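Local coordinates for protein MHC class I antigen (Anolis carolinensis, PDB 7CPO) that probably presents peptide antigens at the cell surface to T cells, as class I major histocompatibility molecules do, at residues I217-F231 / R247-C261. Residues are numbered along the deposited sequence; the frame is centred on the assembly and turned at random.
Sequences IDWTRDGEVWLQDVF and RSVKVDPKERERYKC
The indole of W219 lies between V249 and C261: V249 CG1 sits over one face, 3.6 Å from the centroid of the five-membered ring, and C261 CB covers the other, 4.0 Å from that of the six-membered ring. At its edge, NE1 gives a nearly straight hydrogen bond of 2.8 Å to R247 O, which satisfies the buried ring nitrogen; the donor stands above the carbonyl plane. One face of W226 takes the edge of Y259 in a T-shaped pair, planes at 73°, and R221 CD over the ring centre; Q228 CB lies over the other, and V249 CG2 at its edge. Extended, R221 runs alongside Y259 and brings NE to the phenol OH (3.3 Å), whose proton goes to D252 OD2. R258 bends at chi3 (79°), turning its guanidinium so that NE meets D222 OD1 at 2.9 Å; E255 is its second acidic partner, which may offset the charge of R221. A water joins D218, W219 N, W226 O and R247 NE. Two antiparallel ladders, 217-221 with 259-261 and 230-231 with 247-251, belong to the two facing sheets of this C1-set immunoglobulin domain; W219 bridges them, packing against the C205-C261 disulfide and L203 of strand 201-210.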
loop_
_atom_site.group_PDB
_atom_site.type_symbol
_atom_site.label_atom_id
_atom_site.label_comp_id
_atom_site.label_asym_id
_atom_site.label_seq_id
_atom_site.Cartn_x
_atom_site.Cartn_y
_atom_site.Cartn_z
ATOM N N ILE A 217 9.139 -7.366 -15.990
ATOM C CA ILE A 217 10.282 -6.638 -16.508
ATOM C C ILE A 217 11.513 -7.498 -16.300
ATOM O O ILE A 217 11.798 -7.919 -15.172
ATOM C CB ILE A 217 10.463 -5.287 -15.804
ATOM C CG1 ILE A 217 9.136 -4.523 -15.781
ATOM C CG2 ILE A 217 11.616 -4.498 -16.452
ATOM C CD1 ILE A 217 9.189 -3.291 -14.923
ATOM N N ASP A 218 12.244 -7.744 -17.379
ATOM C CA ASP A 218 13.494 -8.483 -17.298
ATOM C C ASP A 218 14.489 -7.899 -18.288
ATOM O O ASP A 218 14.132 -7.532 -19.411
ATOM C CB ASP A 218 13.298 -9.986 -17.587
ATOM C CG ASP A 218 12.822 -10.770 -16.367
ATOM O OD1 ASP A 218 11.637 -11.188 -16.328
ATOM O OD2 ASP A 218 13.640 -10.971 -15.437
ATOM N N TRP A 219 15.737 -7.803 -17.855
ATOM C CA TRP A 219 16.832 -7.596 -18.786
ATOM C C TRP A 219 17.148 -8.903 -19.519
ATOM O O TRP A 219 17.255 -9.972 -18.908
ATOM C CB TRP A 219 18.058 -7.082 -18.043
ATOM C CG TRP A 219 18.038 -5.617 -17.887
ATOM C CD1 TRP A 219 17.739 -4.910 -16.756
ATOM C CD2 TRP A 219 18.325 -4.657 -18.903
ATOM N NE1 TRP A 219 17.827 -3.570 -17.008
ATOM C CE2 TRP A 219 18.181 -3.382 -18.320
ATOM C CE3 TRP A 219 18.696 -4.750 -20.251
ATOM C CZ2 TRP A 219 18.394 -2.205 -19.039
ATOM C CZ3 TRP A 219 18.905 -3.586 -20.966
ATOM C CH2 TRP A 219 18.758 -2.327 -20.358
ATOM N N THR A 220 17.276 -8.818 -20.834
ATOM C CA THR A 220 17.678 -9.967 -21.619
ATOM C C THR A 220 19.102 -9.788 -22.139
ATOM O O THR A 220 19.644 -8.682 -22.196
ATOM C CB THR A 220 16.691 -10.216 -22.762
ATOM O OG1 THR A 220 16.490 -9.011 -23.504
ATOM C CG2 THR A 220 15.374 -10.661 -22.204
ATOM N N ARG A 221 19.717 -10.916 -22.469
ATOM C CA ARG A 221 21.066 -10.972 -23.023
ATOM C C ARG A 221 21.003 -11.943 -24.186
ATOM O O ARG A 221 20.678 -13.116 -23.981
ATOM C CB ARG A 221 22.076 -11.440 -21.970
ATOM C CG ARG A 221 23.535 -11.510 -22.406
ATOM C CD ARG A 221 24.355 -11.913 -21.197
ATOM N NE ARG A 221 25.788 -11.955 -21.441
ATOM C CZ ARG A 221 26.485 -13.068 -21.646
ATOM N NH1 ARG A 221 25.887 -14.253 -21.651
ATOM N NH2 ARG A 221 27.788 -12.990 -21.843
ATOM N N ASP A 222 21.265 -11.453 -25.400
ATOM C CA ASP A 222 21.018 -12.240 -26.616
ATOM C C ASP A 222 19.632 -12.876 -26.576
ATOM O O ASP A 222 19.441 -14.030 -26.968
ATOM C CB ASP A 222 22.079 -13.325 -26.840
ATOM C CG ASP A 222 23.491 -12.778 -26.914
ATOM O OD1 ASP A 222 23.663 -11.558 -27.147
ATOM O OD2 ASP A 222 24.435 -13.584 -26.763
ATOM N N GLY A 223 18.661 -12.126 -26.063
ATOM C CA GLY A 223 17.288 -12.553 -26.057
ATOM C C GLY A 223 16.855 -13.344 -24.843
ATOM O O GLY A 223 15.648 -13.508 -24.641
ATOM N N GLU A 224 17.792 -13.837 -24.029
ATOM C CA GLU A 224 17.478 -14.699 -22.892
ATOM C C GLU A 224 17.389 -13.896 -21.592
ATOM O O GLU A 224 18.123 -12.925 -21.390
ATOM C CB GLU A 224 18.544 -15.789 -22.742
ATOM C CG GLU A 224 18.730 -16.708 -23.958
ATOM C CD GLU A 224 17.460 -17.437 -24.365
ATOM O OE1 GLU A 224 16.947 -17.159 -25.471
ATOM O OE2 GLU A 224 16.980 -18.289 -23.576
ATOM N N VAL A 225 16.497 -14.327 -20.693
ATOM C CA VAL A 225 16.361 -13.645 -19.410
ATOM C C VAL A 225 17.674 -13.733 -18.646
ATOM O O VAL A 225 18.309 -14.794 -18.577
ATOM C CB VAL A 225 15.199 -14.231 -18.585
ATOM C CG1 VAL A 225 15.157 -13.600 -17.199
ATOM C CG2 VAL A 225 13.856 -14.033 -19.301
ATOM N N TRP A 226 18.080 -12.616 -18.049
ATOM C CA TRP A 226 19.403 -12.491 -17.449
ATOM C C TRP A 226 19.267 -11.865 -16.068
ATOM O O TRP A 226 18.609 -10.829 -15.910
ATOM C CB TRP A 226 20.324 -11.656 -18.359
ATOM C CG TRP A 226 21.777 -11.572 -17.945
ATOM C CD1 TRP A 226 22.400 -10.509 -17.348
ATOM C CD2 TRP A 226 22.792 -12.568 -18.143
ATOM N NE1 TRP A 226 23.733 -10.788 -17.147
ATOM C CE2 TRP A 226 23.998 -12.044 -17.626
ATOM C CE3 TRP A 226 22.798 -13.853 -18.701
ATOM C CZ2 TRP A 226 25.191 -12.759 -17.649
ATOM C CZ3 TRP A 226 23.991 -14.563 -18.721
ATOM C CH2 TRP A 226 25.169 -14.010 -18.200
ATOM N N LEU A 227 19.882 -12.499 -15.068
ATOM C CA LEU A 227 19.741 -12.062 -13.685
ATOM C C LEU A 227 21.072 -11.811 -13.000
ATOM O O LEU A 227 21.088 -11.436 -11.825
ATOM C CB LEU A 227 18.940 -13.085 -12.872
ATOM C CG LEU A 227 17.497 -13.213 -13.350
ATOM C CD1 LEU A 227 16.982 -14.638 -13.195
ATOM C CD2 LEU A 227 16.625 -12.226 -12.616
ATOM N N GLN A 228 22.181 -12.003 -13.692
ATOM C CA GLN A 228 23.476 -11.716 -13.107
ATOM C C GLN A 228 23.693 -10.209 -13.056
ATOM O O GLN A 228 23.505 -9.509 -14.059
ATOM C CB GLN A 228 24.567 -12.400 -13.927
ATOM C CG GLN A 228 25.972 -11.975 -13.603
ATOM C CD GLN A 228 26.981 -12.726 -14.433
ATOM O OE1 GLN A 228 26.867 -13.944 -14.619
ATOM N NE2 GLN A 228 27.979 -12.009 -14.942
ATOM N N ASP A 229 24.080 -9.707 -11.882
ATOM C CA ASP A 229 24.337 -8.282 -11.698
ATOM C C ASP A 229 23.101 -7.456 -12.058
ATOM O O ASP A 229 23.196 -6.372 -12.640
ATOM C CB ASP A 229 25.559 -7.840 -12.506
ATOM C CG ASP A 229 26.857 -8.421 -11.958
ATOM O OD1 ASP A 229 27.105 -8.254 -10.743
ATOM O OD2 ASP A 229 27.624 -9.043 -12.730
ATOM N N VAL A 230 21.928 -7.984 -11.716
ATOM C CA VAL A 230 20.653 -7.344 -12.004
ATOM C C VAL A 230 19.989 -6.947 -10.693
ATOM O O VAL A 230 19.796 -7.784 -9.804
ATOM C CB VAL A 230 19.736 -8.250 -12.834
ATOM C CG1 VAL A 230 18.409 -7.548 -13.064
ATOM C CG2 VAL A 230 20.394 -8.563 -14.162
ATOM N N PHE A 231 19.651 -5.675 -10.571
ATOM C CA PHE A 231 18.944 -5.157 -9.416
ATOM C C PHE A 231 17.672 -4.457 -9.881
ATOM O O PHE A 231 17.491 -4.149 -11.066
ATOM C CB PHE A 231 19.830 -4.207 -8.594
ATOM C CG PHE A 231 21.118 -4.834 -8.131
ATOM C CD1 PHE A 231 21.171 -5.542 -6.941
ATOM C CD2 PHE A 231 22.283 -4.723 -8.894
ATOM C CE1 PHE A 231 22.364 -6.134 -6.510
ATOM C CE2 PHE A 231 23.479 -5.320 -8.472
ATOM C CZ PHE A 231 23.519 -6.023 -7.279
ATOM N N ARG A 247 14.794 -1.367 -13.291
ATOM C CA ARG A 247 15.609 -2.570 -13.290
ATOM C C ARG A 247 16.927 -2.276 -13.989
ATOM O O ARG A 247 16.936 -1.689 -15.077
ATOM C CB ARG A 247 14.897 -3.716 -13.992
ATOM C CG ARG A 247 15.417 -5.071 -13.606
ATOM C CD ARG A 247 14.587 -6.115 -14.307
ATOM N NE ARG A 247 14.978 -7.477 -13.945
ATOM C CZ ARG A 247 14.564 -8.123 -12.857
ATOM N NH1 ARG A 247 13.735 -7.530 -12.008
ATOM N NH2 ARG A 247 14.964 -9.372 -12.635
ATOM N N SER A 248 18.026 -2.712 -13.374
ATOM C CA SER A 248 19.376 -2.398 -13.816
ATOM C C SER A 248 20.186 -3.668 -14.041
ATOM O O SER A 248 19.888 -4.736 -13.500
ATOM C CB SER A 248 20.102 -1.519 -12.800
ATOM O OG SER A 248 20.323 -2.247 -11.608
ATOM N N VAL A 249 21.222 -3.524 -14.862
ATOM C CA VAL A 249 22.197 -4.579 -15.119
ATOM C C VAL A 249 23.557 -3.920 -15.327
ATOM O O VAL A 249 23.653 -2.826 -15.891
ATOM C CB VAL A 249 21.781 -5.452 -16.326
ATOM C CG1 VAL A 249 21.606 -4.598 -17.577
ATOM C CG2 VAL A 249 22.791 -6.581 -16.558
ATOM N N LYS A 250 24.607 -4.556 -14.825
ATOM C CA LYS A 250 25.959 -4.095 -15.097
ATOM C C LYS A 250 26.455 -4.815 -16.343
ATOM O O LYS A 250 26.508 -6.052 -16.374
ATOM C CB LYS A 250 26.902 -4.319 -13.915
ATOM C CG LYS A 250 28.191 -3.506 -14.093
ATOM C CD LYS A 250 29.187 -3.606 -12.941
ATOM C CE LYS A 250 29.099 -2.358 -12.032
ATOM N NZ LYS A 250 29.507 -1.079 -12.716
ATOM N N VAL A 251 26.765 -4.049 -17.385
ATOM C CA VAL A 251 27.167 -4.621 -18.658
ATOM C C VAL A 251 28.579 -4.180 -18.968
ATOM O O VAL A 251 29.145 -3.279 -18.346
ATOM C CB VAL A 251 26.235 -4.248 -19.821
ATOM C CG1 VAL A 251 24.790 -4.546 -19.462
ATOM C CG2 VAL A 251 26.449 -2.792 -20.220
ATOM N N ASP A 252 29.080 -4.761 -19.973
ATOM C CA ASP A 252 30.476 -4.992 -20.210
ATOM C C ASP A 252 31.039 -3.938 -21.148
ATOM O O ASP A 252 30.286 -3.201 -21.805
ATOM C CB ASP A 252 30.624 -6.406 -20.788
ATOM C CG ASP A 252 29.611 -7.387 -20.167
ATOM O OD1 ASP A 252 29.783 -7.795 -18.986
ATOM O OD2 ASP A 252 28.611 -7.712 -20.849
ATOM N N PRO A 253 32.366 -3.810 -21.208
ATOM C CA PRO A 253 32.949 -2.963 -22.246
ATOM C C PRO A 253 32.596 -3.560 -23.595
ATOM O O PRO A 253 32.612 -4.781 -23.769
ATOM C CB PRO A 253 34.460 -3.018 -21.967
ATOM C CG PRO A 253 34.645 -3.862 -20.745
ATOM C CD PRO A 253 33.395 -4.649 -20.562
ATOM N N LYS A 254 32.218 -2.697 -24.536
ATOM C CA LYS A 254 32.048 -3.051 -25.936
ATOM C C LYS A 254 30.858 -3.963 -26.171
ATOM O O LYS A 254 30.693 -4.449 -27.288
ATOM C CB LYS A 254 33.289 -3.757 -26.509
ATOM C CG LYS A 254 34.641 -3.075 -26.256
ATOM C CD LYS A 254 35.044 -2.162 -27.385
ATOM C CE LYS A 254 36.021 -2.891 -28.287
ATOM N NZ LYS A 254 35.808 -2.508 -29.703
ATOM N N GLU A 255 30.034 -4.240 -25.163
ATOM C CA GLU A 255 29.042 -5.301 -25.298
ATOM C C GLU A 255 27.616 -4.805 -25.131
ATOM O O GLU A 255 26.703 -5.623 -25.004
ATOM C CB GLU A 255 29.314 -6.425 -24.303
ATOM C CG GLU A 255 29.314 -7.780 -24.959
ATOM C CD GLU A 255 29.961 -8.847 -24.104
ATOM O OE1 GLU A 255 30.078 -9.995 -24.584
ATOM O OE2 GLU A 255 30.340 -8.543 -22.954
ATOM N N ARG A 256 27.409 -3.489 -25.183
ATOM C CA ARG A 256 26.122 -2.892 -24.840
ATOM C C ARG A 256 24.960 -3.511 -25.606
ATOM O O ARG A 256 23.897 -3.770 -25.027
ATOM C CB ARG A 256 26.173 -1.385 -25.100
ATOM C CG ARG A 256 25.554 -0.594 -23.990
ATOM C CD ARG A 256 25.630 0.868 -24.259
ATOM N NE ARG A 256 26.933 1.409 -23.908
ATOM C CZ ARG A 256 27.912 1.611 -24.782
ATOM N NH1 ARG A 256 27.743 1.293 -26.067
ATOM N NH2 ARG A 256 29.060 2.125 -24.365
ATOM N N GLU A 257 25.147 -3.762 -26.906
ATOM C CA GLU A 257 24.071 -4.130 -27.828
ATOM C C GLU A 257 23.485 -5.514 -27.567
ATOM O O GLU A 257 22.515 -5.893 -28.235
ATOM C CB GLU A 257 24.576 -4.075 -29.277
ATOM C CG GLU A 257 25.528 -5.229 -29.663
ATOM C CD GLU A 257 26.929 -5.100 -29.049
ATOM O OE1 GLU A 257 27.227 -4.072 -28.391
ATOM O OE2 GLU A 257 27.739 -6.037 -29.227
ATOM N N ARG A 258 24.059 -6.292 -26.659
ATOM C CA ARG A 258 23.483 -7.586 -26.334
ATOM C C ARG A 258 22.320 -7.480 -25.350
ATOM O O ARG A 258 21.568 -8.449 -25.199
ATOM C CB ARG A 258 24.570 -8.507 -25.767
ATOM C CG ARG A 258 25.722 -8.837 -26.726
ATOM C CD ARG A 258 26.727 -9.798 -26.087
ATOM N NE ARG A 258 26.301 -11.198 -26.094
ATOM C CZ ARG A 258 26.891 -12.170 -25.393
ATOM N NH1 ARG A 258 27.926 -11.896 -24.608
ATOM N NH2 ARG A 258 26.440 -13.415 -25.471
ATOM N N TYR A 259 22.141 -6.324 -24.704
ATOM C CA TYR A 259 21.183 -6.152 -23.617
ATOM C C TYR A 259 20.004 -5.278 -24.036
ATOM O O TYR A 259 20.187 -4.185 -24.590
ATOM C CB TYR A 259 21.868 -5.547 -22.394
ATOM C CG TYR A 259 22.975 -6.419 -21.886
ATOM C CD1 TYR A 259 24.254 -6.335 -22.421
ATOM C CD2 TYR A 259 22.746 -7.336 -20.884
ATOM C CE1 TYR A 259 25.264 -7.144 -21.959
ATOM C CE2 TYR A 259 23.748 -8.142 -20.416
ATOM C CZ TYR A 259 25.003 -8.045 -20.954
ATOM O OH TYR A 259 26.000 -8.861 -20.468
ATOM N N LYS A 260 18.803 -5.760 -23.739
ATOM C CA LYS A 260 17.546 -5.081 -24.011
ATOM C C LYS A 260 16.676 -5.201 -22.776
ATOM O O LYS A 260 16.734 -6.212 -22.069
ATOM C CB LYS A 260 16.823 -5.700 -25.209
ATOM C CG LYS A 260 17.436 -5.342 -26.551
ATOM C CD LYS A 260 16.815 -6.148 -27.673
ATOM C CE LYS A 260 17.709 -6.097 -28.894
ATOM N NZ LYS A 260 17.348 -4.979 -29.786
ATOM N N CYS A 261 15.879 -4.179 -22.508
ATOM C CA CYS A 261 14.943 -4.233 -21.395
ATOM C C CYS A 261 13.611 -4.786 -21.905
ATOM O O CYS A 261 12.966 -4.174 -22.763
ATOM C CB CYS A 261 14.773 -2.855 -20.768
ATOM S SG CYS A 261 13.515 -2.818 -19.492
HETATM O O HOH W 1 16.405 -9.555 -15.514
HETATM O O HOH W 2 18.951 -9.055 -25.741
#